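Local coordinates for spindle pole body-associated protein VIK1 (Candida glabrata, PDB 4GKP) that probably binds microtubules through this kinesin-like but noncatalytic motor homology domain, as the partner protein of the kinesin Kar3, at residues Arg16-Ile21 with Lys243-Phe248; Ser35-Glu40 with Phe50-Gln55. One frame throughout, in Å; residues are numbered along the deposited sequence.

Contact 1: Arg16-Ile21 with Lys243-Phe248; sequences RLFANI and KSAFVF
Arg16 opens the pairing with its side chain as well as its backbone. The chain bends at chi2 (147°) and carries the guanidinium alongside the loop residues that lead into strand 246-248, where Arg16 NH1 donates to Ser244 O at 2.7 Å, with the carbonyl oxygen at the edge of the group and in its plane. Arg16 NH2 lies 3.2 Å from Lys243 CE, with the two positive ends close together; Lys243 NZ is balanced by a salt bridge to Glu81, and Arg16 NH2 bonds to Asn271. A water accepts from Ser244 N and, weakly, from Arg16 NH1. Arg16 O takes the N-H of Phe246, almost along its C=O axis.

Leu17 drops to the same face of the sheet as Phe246 and Phe248. Its CD2 does the touching, 3.5 Å from Phe246 CD2 and 3.7 Å from Phe248 CE2, meeting the Phe248 ring at its edge; helix 256-266 packs on both rings. Phe18 points to the other face, with Val247, where helix 68-78 packs on it. Its N donates to Phe246 O at 2.7 Å and its O accepts from Phe248 N, so its backbone is gripped on both polar atoms. Ala19 adds a CA-H...O contact to Phe248 O. Asn20 N closes the ladder on Phe248 O at 2.8 Å, coming from above the carbonyl plane, while its side-chain OD1 bonds to Asn56.

Strands 17-21 and 246-248 run parallel, 25° apart, the first and a late strand of the chain side by side between helices: the central alpha/beta sheet of a kinesin motor-like fold.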
loop_
_atom_site.group_PDB
_atom_site.type_symbol
_atom_site.label_atom_id
_atom_site.label_comp_id
_atom_site.label_asym_id
_atom_site.label_seq_id
_atom_site.Cartn_x
_atom_site.Cartn_y
_atom_site.Cartn_z
ATOM N N ARG A 16 -3.780 10.959 0.934
ATOM C CA ARG A 16 -4.966 10.067 0.697
ATOM C C ARG A 16 -4.932 8.956 1.719
ATOM O O ARG A 16 -4.062 8.078 1.672
ATOM C CB ARG A 16 -4.957 9.469 -0.717
ATOM C CG ARG A 16 -5.063 10.501 -1.825
ATOM C CD ARG A 16 -4.284 10.082 -3.065
ATOM N NE ARG A 16 -3.935 11.251 -3.872
ATOM C CZ ARG A 16 -2.724 11.806 -3.952
ATOM N NH1 ARG A 16 -1.667 11.308 -3.305
ATOM N NH2 ARG A 16 -2.569 12.875 -4.718
ATOM N N LEU A 17 -5.873 9.003 2.651
ATOM C CA LEU A 17 -5.817 8.126 3.797
ATOM C C LEU A 17 -7.113 7.390 3.943
ATOM O O LEU A 17 -8.144 7.987 4.232
ATOM C CB LEU A 17 -5.545 8.910 5.072
ATOM C CG LEU A 17 -4.331 9.821 5.186
ATOM C CD1 LEU A 17 -4.558 10.726 6.381
ATOM C CD2 LEU A 17 -3.035 9.049 5.358
ATOM N N PHE A 18 -7.045 6.085 3.761
ATOM C CA PHE A 18 -8.207 5.262 3.870
ATOM C C PHE A 18 -8.157 4.431 5.147
ATOM O O PHE A 18 -7.089 3.974 5.572
ATOM C CB PHE A 18 -8.358 4.410 2.608
ATOM C CG PHE A 18 -8.308 5.221 1.338
ATOM C CD1 PHE A 18 -9.444 5.849 0.859
ATOM C CD2 PHE A 18 -7.115 5.389 0.644
ATOM C CE1 PHE A 18 -9.400 6.618 -0.300
ATOM C CE2 PHE A 18 -7.064 6.163 -0.508
ATOM C CZ PHE A 18 -8.207 6.778 -0.987
ATOM N N ALA A 19 -9.321 4.270 5.763
ATOM C CA ALA A 19 -9.467 3.416 6.926
ATOM C C ALA A 19 -10.316 2.230 6.546
ATOM O O ALA A 19 -11.479 2.377 6.215
ATOM C CB ALA A 19 -10.094 4.176 8.091
ATOM N N ASN A 20 -9.716 1.053 6.572
ATOM C CA ASN A 20 -10.453 -0.165 6.354
ATOM C C ASN A 20 -10.991 -0.553 7.731
ATOM O O ASN A 20 -10.250 -1.010 8.604
ATOM C CB ASN A 20 -9.532 -1.235 5.752
ATOM C CG ASN A 20 -10.283 -2.285 4.975
ATOM O OD1 ASN A 20 -11.469 -2.151 4.713
ATOM N ND2 ASN A 20 -9.590 -3.348 4.599
ATOM N N ILE A 21 -12.282 -0.314 7.919
ATOM C CA ILE A 21 -12.948 -0.445 9.203
ATOM C C ILE A 21 -13.458 -1.871 9.272
ATOM O O ILE A 21 -14.348 -2.250 8.513
ATOM C CB ILE A 21 -14.166 0.534 9.297
ATOM C CG1 ILE A 21 -13.762 1.978 8.952
ATOM C CG2 ILE A 21 -14.881 0.448 10.646
ATOM C CD1 ILE A 21 -12.990 2.693 10.038
ATOM N N LYS A 243 3.644 9.883 -5.774
ATOM C CA LYS A 243 2.362 10.132 -5.093
ATOM C C LYS A 243 2.030 8.998 -4.124
ATOM O O LYS A 243 2.290 7.821 -4.408
ATOM C CB LYS A 243 1.220 10.284 -6.087
ATOM C CG LYS A 243 1.255 11.583 -6.860
ATOM C CD LYS A 243 0.188 11.622 -7.936
ATOM C CE LYS A 243 -1.052 12.371 -7.484
ATOM N NZ LYS A 243 -1.959 12.679 -8.627
ATOM N N SER A 244 1.458 9.378 -2.980
ATOM C CA SER A 244 1.234 8.475 -1.863
ATOM C C SER A 244 -0.246 8.225 -1.600
ATOM O O SER A 244 -1.098 9.075 -1.859
ATOM C CB SER A 244 1.914 9.030 -0.602
ATOM O OG SER A 244 3.327 8.897 -0.682
ATOM N N ALA A 245 -0.543 7.032 -1.102
ATOM C CA ALA A 245 -1.873 6.680 -0.628
ATOM C C ALA A 245 -1.677 5.615 0.413
ATOM O O ALA A 245 -0.745 4.780 0.305
ATOM C CB ALA A 245 -2.758 6.153 -1.759
ATOM N N PHE A 246 -2.568 5.639 1.408
ATOM C CA PHE A 246 -2.457 4.803 2.580
ATOM C C PHE A 246 -3.775 4.115 2.916
ATOM O O PHE A 246 -4.845 4.739 2.910
ATOM C CB PHE A 246 -2.001 5.646 3.773
ATOM C CG PHE A 246 -0.703 6.386 3.551
ATOM C CD1 PHE A 246 0.516 5.768 3.800
ATOM C CD2 PHE A 246 -0.704 7.712 3.118
ATOM C CE1 PHE A 246 1.707 6.450 3.613
ATOM C CE2 PHE A 246 0.491 8.397 2.928
ATOM C CZ PHE A 246 1.698 7.760 3.175
ATOM N N VAL A 247 -3.700 2.823 3.206
ATOM C CA VAL A 247 -4.843 2.129 3.766
ATOM C C VAL A 247 -4.448 1.601 5.153
ATOM O O VAL A 247 -3.398 0.974 5.313
ATOM C CB VAL A 247 -5.398 1.030 2.819
ATOM C CG1 VAL A 247 -4.296 0.094 2.370
ATOM C CG2 VAL A 247 -6.484 0.220 3.500
ATOM N N PHE A 248 -5.278 1.901 6.148
ATOM C CA PHE A 248 -5.038 1.472 7.529
ATOM C C PHE A 248 -6.109 0.494 7.970
ATOM O O PHE A 248 -7.300 0.790 7.906
ATOM C CB PHE A 248 -5.037 2.671 8.471
ATOM C CG PHE A 248 -4.034 3.731 8.108
ATOM C CD1 PHE A 248 -2.747 3.706 8.643
ATOM C CD2 PHE A 248 -4.388 4.775 7.248
ATOM C CE1 PHE A 248 -1.830 4.696 8.315
ATOM C CE2 PHE A 248 -3.480 5.766 6.922
ATOM C CZ PHE A 248 -2.192 5.720 7.440
HETATM O O HOH W 1 1.415 12.247 -2.249
#

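Contact 2: Ser35-Glu40 with Phe50-Gln55; sequences SDESIE and FTKLIQ
Phe50 N points at Glu37 O along the carbonyl axis (C=O...N angle 179°), a 3.1 Å bond bent somewhat at the hydrogen. The Phe50 side chain, with CG beside its own backbone N, sets its ring against Ile39. There Phe50 CE2 meets Ile39 CD1 at 3.5 Å, the two side chains crossing obliquely, and Glu37 O lies near the ring plane at its edge. Leu260 and Ser263 of helix 256-266 touch the same phenylalanine.

Thr51 turns away from Glu37; its OG1 is engaged by Leu17 N of the central sheet. The turn at 50-51 carries the chain from the small antiparallel sheet of strands 30-33, 38-41 and 46-49 to strand 52-56, which joins strand 17-22 in parallel. Glu37, with a positive phi, forms with Ser38 a G1 beta bulge opposite Asn33, at the start of the middle strand of that small sheet.

From the bulge the glutamate reaches across to strand 52-56. Lys52 lies beside it, pointing the same way: Glu37 OE2 sits 3.8 Å from Lys52 CD, and the charged ends stay apart, though the ammonium may still favour the ionised carboxylate.

Leu53 N gives Glu37 OE1 a nearly straight bond of 2.9 Å (172° at the hydrogen), from above the carboxylate plane. The chi2 bend of Glu37 (-77°) helps bring the carboxylate to this N-H. Leu53 slides past Glu37 in the opposite direction: Leu53 CD1 rests 3.5 Å from Glu37 C, while Leu53 CD2 lies 3.7 Å from Ser38 O. Ile39 CG1 adds a looser apolar contact with Leu53 CD1, and Val32 and Tyr34 also touch this leucine.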
loop_
_atom_site.group_PDB
_atom_site.type_symbol
_atom_site.label_atom_id
_atom_site.label_comp_id
_atom_site.label_asym_id
_atom_site.label_seq_id
_atom_site.Cartn_x
_atom_site.Cartn_y
_atom_site.Cartn_z
ATOM N N SER A 35 -20.429 9.297 7.954
ATOM C CA SER A 35 -20.840 10.554 7.335
ATOM C C SER A 35 -19.712 11.589 7.346
ATOM O O SER A 35 -19.473 12.271 6.345
ATOM C CB SER A 35 -22.098 11.104 8.021
ATOM O OG SER A 35 -21.823 11.615 9.319
ATOM N N ASP A 36 -19.010 11.677 8.474
ATOM C CA ASP A 36 -17.915 12.631 8.658
ATOM C C ASP A 36 -16.546 12.076 8.214
ATOM O O ASP A 36 -15.564 12.825 8.126
ATOM C CB ASP A 36 -17.853 13.042 10.137
ATOM C CG ASP A 36 -17.244 14.406 10.338
ATOM O OD1 ASP A 36 -17.918 15.413 10.032
ATOM O OD2 ASP A 36 -16.096 14.476 10.819
ATOM N N GLU A 37 -16.493 10.770 7.935
ATOM C CA GLU A 37 -15.242 10.040 7.629
ATOM C C GLU A 37 -14.213 10.201 8.755
ATOM O O GLU A 37 -13.020 10.437 8.520
ATOM C CB GLU A 37 -14.639 10.451 6.267
ATOM C CG GLU A 37 -15.631 10.610 5.118
ATOM C CD GLU A 37 -16.103 9.298 4.509
ATOM O OE1 GLU A 37 -15.814 8.210 5.045
ATOM O OE2 GLU A 37 -16.779 9.364 3.465
ATOM N N SER A 38 -14.692 10.076 9.985
ATOM C CA SER A 38 -13.848 10.288 11.145
ATOM C C SER A 38 -13.953 9.131 12.112
ATOM O O SER A 38 -14.956 8.420 12.164
ATOM C CB SER A 38 -14.233 11.587 11.860
ATOM O OG SER A 38 -15.464 11.436 12.555
ATOM N N ILE A 39 -12.892 8.945 12.879
ATOM C CA ILE A 39 -12.902 8.001 13.980
ATOM C C ILE A 39 -12.477 8.755 15.239
ATOM O O ILE A 39 -11.402 9.369 15.285
ATOM C CB ILE A 39 -11.966 6.795 13.715
ATOM C CG1 ILE A 39 -12.335 6.098 12.402
ATOM C CG2 ILE A 39 -12.015 5.803 14.870
ATOM C CD1 ILE A 39 -11.278 5.131 11.908
ATOM N N GLU A 40 -13.339 8.747 16.247
ATOM C CA GLU A 40 -12.936 9.275 17.532
ATOM C C GLU A 40 -12.447 8.152 18.429
ATOM O O GLU A 40 -13.119 7.139 18.601
ATOM C CB GLU A 40 -14.033 10.089 18.222
ATOM C CG GLU A 40 -13.581 10.563 19.599
ATOM C CD GLU A 40 -14.452 11.640 20.206
ATOM O OE1 GLU A 40 -15.696 11.562 20.082
ATOM O OE2 GLU A 40 -13.870 12.557 20.834
ATOM N N PHE A 50 -10.041 11.070 7.946
ATOM C CA PHE A 50 -9.580 10.319 6.782
ATOM C C PHE A 50 -10.219 10.844 5.488
ATOM O O PHE A 50 -11.259 11.511 5.529
ATOM C CB PHE A 50 -9.930 8.837 6.965
ATOM C CG PHE A 50 -9.201 8.177 8.111
ATOM C CD1 PHE A 50 -7.902 7.696 7.944
ATOM C CD2 PHE A 50 -9.810 8.046 9.363
ATOM C CE1 PHE A 50 -7.234 7.093 8.996
ATOM C CE2 PHE A 50 -9.146 7.437 10.420
ATOM C CZ PHE A 50 -7.857 6.957 10.236
ATOM N N THR A 51 -9.605 10.526 4.345
ATOM C CA THR A 51 -10.235 10.747 3.048
ATOM C C THR A 51 -11.514 9.935 2.951
ATOM O O THR A 51 -12.547 10.431 2.517
ATOM C CB THR A 51 -9.342 10.309 1.877
ATOM O OG1 THR A 51 -8.018 10.828 2.053
ATOM C CG2 THR A 51 -9.950 10.794 0.546
ATOM N N LYS A 52 -11.432 8.676 3.354
ATOM C CA LYS A 52 -12.548 7.772 3.220
ATOM C C LYS A 52 -12.454 6.643 4.254
ATOM O O LYS A 52 -11.403 6.026 4.426
ATOM C CB LYS A 52 -12.591 7.205 1.789
ATOM C CG LYS A 52 -13.792 6.328 1.457
ATOM C CD LYS A 52 -14.983 7.156 1.008
ATOM C CE LYS A 52 -16.222 6.289 0.808
ATOM N NZ LYS A 52 -16.144 5.524 -0.466
ATOM N N LEU A 53 -13.557 6.411 4.958
ATOM C CA LEU A 53 -13.734 5.191 5.727
ATOM C C LEU A 53 -14.305 4.159 4.782
ATOM O O LEU A 53 -15.157 4.473 3.961
ATOM C CB LEU A 53 -14.720 5.400 6.882
ATOM C CG LEU A 53 -14.248 5.895 8.251
ATOM C CD1 LEU A 53 -13.124 6.919 8.190
ATOM C CD2 LEU A 53 -15.443 6.435 9.026
ATOM N N ILE A 54 -13.826 2.931 4.891
ATOM C CA ILE A 54 -14.410 1.827 4.163
ATOM C C ILE A 54 -15.032 0.915 5.195
ATOM O O ILE A 54 -14.339 0.441 6.098
ATOM C CB ILE A 54 -13.349 1.070 3.337
ATOM C CG1 ILE A 54 -12.783 1.999 2.260
ATOM C CG2 ILE A 54 -13.942 -0.192 2.716
ATOM C CD1 ILE A 54 -11.284 1.912 2.092
ATOM N N GLN A 55 -16.341 0.707 5.072
ATOM C CA GLN A 55 -17.075 -0.222 5.922
ATOM C C GLN A 55 -16.854 -1.668 5.468
ATOM O O GLN A 55 -17.332 -2.097 4.417
ATOM C CB GLN A 55 -18.578 0.108 5.956
ATOM C CG GLN A 55 -19.324 -0.631 7.062
ATOM C CD GLN A 55 -20.830 -0.688 6.870
ATOM O OE1 GLN A 55 -21.333 -0.537 5.761
ATOM N NE2 GLN A 55 -21.555 -0.933 7.953
#

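Contact 1 lies in the buried core, its centre about 8 Å from that of the chain, whereas contact 2 is partly buried and farther out, at about 18 Å. They meet through the central sheet, where strand 17-22 is flanked by 52-56 and 246-250: Ala19 O and Ile21 N probably bond to Ile54 N and Ile54 O. Regular parallel backbone pairing dominates contact 1, with polar ends gathered at Arg16. Contact 2 has no such ladder; its backbone bond ends on the linker before strand 52-56, and it is the carboxylate bond that reaches the central sheet. Both share helix 256-266 as a neighbour.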